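Local atomic coordinates of polymerase X (Deinococcus radiodurans, PDB entry 2W9M), a protein that probably catalyses template-directed addition of deoxyribonucleotides to DNA as a family X repair polymerase, and carries a zinc-binding phosphoesterase-like domain. Residues T20-D25 with A36-A40. Sequence-based numbering, arbitrary orientation.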
ATOM      1  N   THR A  20      22.776   7.967   8.368  1.00 37.43           N
ATOM      2  CA  THR A  20      22.256   8.771   7.263  1.00 30.13           C
ATOM      3  C   THR A  20      23.000   8.497   5.957  1.00 41.50           C
ATOM      4  O   THR A  20      22.407   8.513   4.877  1.00 52.74           O
ATOM      5  CB  THR A  20      22.338  10.280   7.565  1.00 40.62           C
ATOM      6  OG1 THR A  20      21.874  10.535   8.897  1.00 37.01           O
ATOM      7  CG2 THR A  20      21.496  11.069   6.570  1.00 43.44           C
ATOM      8  N   ALA A  21      24.303   8.260   6.057  1.00 41.17           N
ATOM      9  CA  ALA A  21      25.099   7.937   4.882  1.00 49.76           C
ATOM     10  C   ALA A  21      24.719   6.555   4.375  1.00 44.57           C
ATOM     11  O   ALA A  21      24.661   6.326   3.171  1.00 50.95           O
ATOM     12  CB  ALA A  21      26.593   8.005   5.201  1.00 48.57           C
ATOM     13  N   ASP A  22      24.459   5.638   5.304  1.00 45.67           N
ATOM     14  CA  ASP A  22      24.031   4.286   4.958  1.00 46.94           C
ATOM     15  C   ASP A  22      22.693   4.303   4.223  1.00 44.39           C
ATOM     16  O   ASP A  22      22.494   3.556   3.265  1.00 43.46           O
ATOM     17  CB  ASP A  22      23.936   3.409   6.211  1.00 46.06           C
ATOM     18  CG  ASP A  22      25.297   2.918   6.689  1.00 73.96           C
ATOM     19  OD1 ASP A  22      26.180   2.669   5.840  1.00 66.07           O
ATOM     20  OD2 ASP A  22      25.477   2.772   7.919  1.00 79.51           O
ATOM     21  N   LEU A  23      21.784   5.164   4.679  1.00 49.59           N
ATOM     22  CA  LEU A  23      20.475   5.332   4.048  1.00 46.15           C
ATOM     23  C   LEU A  23      20.584   5.920   2.637  1.00 45.56           C
ATOM     24  O   LEU A  23      19.883   5.484   1.721  1.00 55.44           O
ATOM     25  CB  LEU A  23      19.564   6.201   4.921  1.00 29.78           C
ATOM     26  CG  LEU A  23      18.841   5.499   6.071  1.00 46.32           C
ATOM     27  CD1 LEU A  23      18.158   6.502   6.989  1.00 36.49           C
ATOM     28  CD2 LEU A  23      17.831   4.515   5.520  1.00 51.38           C
ATOM     29  N   LEU A  24      21.458   6.911   2.472  1.00 47.33           N
ATOM     30  CA  LEU A  24      21.716   7.503   1.160  1.00 46.01           C
ATOM     31  C   LEU A  24      22.431   6.513   0.243  1.00 47.45           C
ATOM     32  O   LEU A  24      22.214   6.505  -0.969  1.00 52.51           O
ATOM     33  CB  LEU A  24      22.530   8.792   1.300  1.00 28.03           C
ATOM     34  CG  LEU A  24      21.816   9.922   2.046  1.00 41.95           C
ATOM     35  CD1 LEU A  24      22.800  10.953   2.591  1.00 45.13           C
ATOM     36  CD2 LEU A  24      20.778  10.580   1.152  1.00 37.30           C
ATOM     37  N   ASP A  25      23.277   5.674   0.834  1.00 58.41           N
ATOM     38  CA  ASP A  25      23.949   4.603   0.103  1.00 59.31           C
ATOM     39  C   ASP A  25      22.948   3.628  -0.514  1.00 50.92           C
ATOM     40  O   ASP A  25      23.133   3.169  -1.640  1.00 48.77           O
ATOM     41  CB  ASP A  25      24.899   3.831   1.024  1.00 51.42           C
ATOM     42  CG  ASP A  25      26.167   4.600   1.335  1.00 77.35           C
ATOM     43  OD1 ASP A  25      26.552   5.470   0.522  1.00 77.27           O
ATOM     44  OD2 ASP A  25      26.780   4.329   2.392  1.00 82.99           O
ATOM     45  N   ALA A  36      29.542  13.286   2.408  1.00 40.45           N
ATOM     46  CA  ALA A  36      29.570  14.424   3.321  1.00 52.61           C
ATOM     47  C   ALA A  36      29.153  14.038   4.738  1.00 69.80           C
ATOM     48  O   ALA A  36      29.705  14.548   5.713  1.00 75.36           O
ATOM     49  CB  ALA A  36      28.694  15.552   2.795  1.00 62.09           C
ATOM     50  N   TYR A  37      28.177  13.142   4.853  1.00 58.72           N
ATOM     51  CA  TYR A  37      27.730  12.679   6.163  1.00 62.90           C
ATOM     52  C   TYR A  37      28.686  11.643   6.749  1.00 50.98           C
ATOM     53  O   TYR A  37      28.900  11.598   7.961  1.00 55.31           O
ATOM     54  CB  TYR A  37      26.303  12.126   6.097  1.00 50.74           C
ATOM     55  CG  TYR A  37      25.239  13.196   6.201  1.00 48.97           C
ATOM     56  CD1 TYR A  37      24.507  13.589   5.088  1.00 50.74           C
ATOM     57  CD2 TYR A  37      24.976  13.821   7.412  1.00 46.49           C
ATOM     58  CE1 TYR A  37      23.538  14.573   5.180  1.00 60.92           C
ATOM     59  CE2 TYR A  37      24.011  14.805   7.515  1.00 72.84           C
ATOM     60  CZ  TYR A  37      23.294  15.177   6.398  1.00 72.17           C
ATOM     61  OH  TYR A  37      22.331  16.157   6.503  1.00 52.61           O
ATOM     62  N   ARG A  38      29.264  10.819   5.884  1.00 41.45           N
ATOM     63  CA  ARG A  38      30.186   9.780   6.322  1.00 52.18           C
ATOM     64  C   ARG A  38      31.483  10.395   6.837  1.00 72.95           C
ATOM     65  O   ARG A  38      32.045   9.938   7.834  1.00 79.61           O
ATOM     66  CB  ARG A  38      30.479   8.815   5.176  1.00 44.41           C
ATOM     67  CG  ARG A  38      30.728   7.381   5.610  1.00 57.53           C
ATOM     68  CD  ARG A  38      30.975   6.481   4.405  1.00 64.98           C
ATOM     69  NE  ARG A  38      30.088   6.795   3.288  1.00 71.49           N
ATOM     70  CZ  ARG A  38      30.444   7.518   2.231  1.00 76.91           C
ATOM     71  NH1 ARG A  38      31.675   8.002   2.138  1.00 77.17           N
ATOM     72  NH2 ARG A  38      29.570   7.758   1.262  1.00 80.15           N
ATOM     73  N   SER A  39      31.950  11.438   6.154  1.00 75.29           N
ATOM     74  CA  SER A  39      33.180  12.124   6.544  1.00 85.13           C
ATOM     75  C   SER A  39      32.978  12.948   7.813  1.00 67.77           C
ATOM     76  O   SER A  39      33.891  13.076   8.628  1.00 66.44           O
ATOM     77  CB  SER A  39      33.698  13.011   5.406  1.00 67.93           C
ATOM     78  OG  SER A  39      32.874  14.150   5.221  1.00 67.77           O
ATOM     79  N   ALA A  40      31.783  13.507   7.978  1.00 59.31           N
ATOM     80  CA  ALA A  40      31.460  14.254   9.190  1.00 74.83           C
ATOM     81  C   ALA A  40      31.426  13.324  10.400  1.00 75.90           C
ATOM     82  O   ALA A  40      31.675  13.746  11.529  1.00 67.64           O
ATOM     83  CB  ALA A  40      30.131  14.980   9.036  1.00 58.74           C
TER
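A small residue on one helix lets a large one on its neighbour lie across it, the bulk of the larger side chain being taken up by residues alongside; this pair is a worked example. Tyr37 is the large partner, its CA lying 5.6 Å from the CA of Ala21 and its CB 4.2 Å from Ala21 CB, where the axes of the two short segments are 8.8 Å apart. The ring of Tyr37 lies beside Thr20 and Leu24, one turn apart. Thr20 CG2 stands 4.2 Å from the ring centroid, almost on its normal, in a CH-pi contact, while Leu24 CD1 packs 4.0 Å from Tyr37 CD1. Helices 10-26 and 34-45, here antiparallel at 155°, belong to the N-terminal helix-hairpin-helix domain, which probably corresponds to the 8-kDa domain of polymerase beta. Pro84 and Ile69, from two further helices, also touch Tyr37, making it part of a small shared core. Arg38 follows at the more open side: its N is 3.9 Å from Ala21 CB, and its side chain bends back so that NH2 forms a long salt bridge, 3.9 Å, with Asp25 OD1. Ala40, further on, packs on Ile69 of helix 67-79.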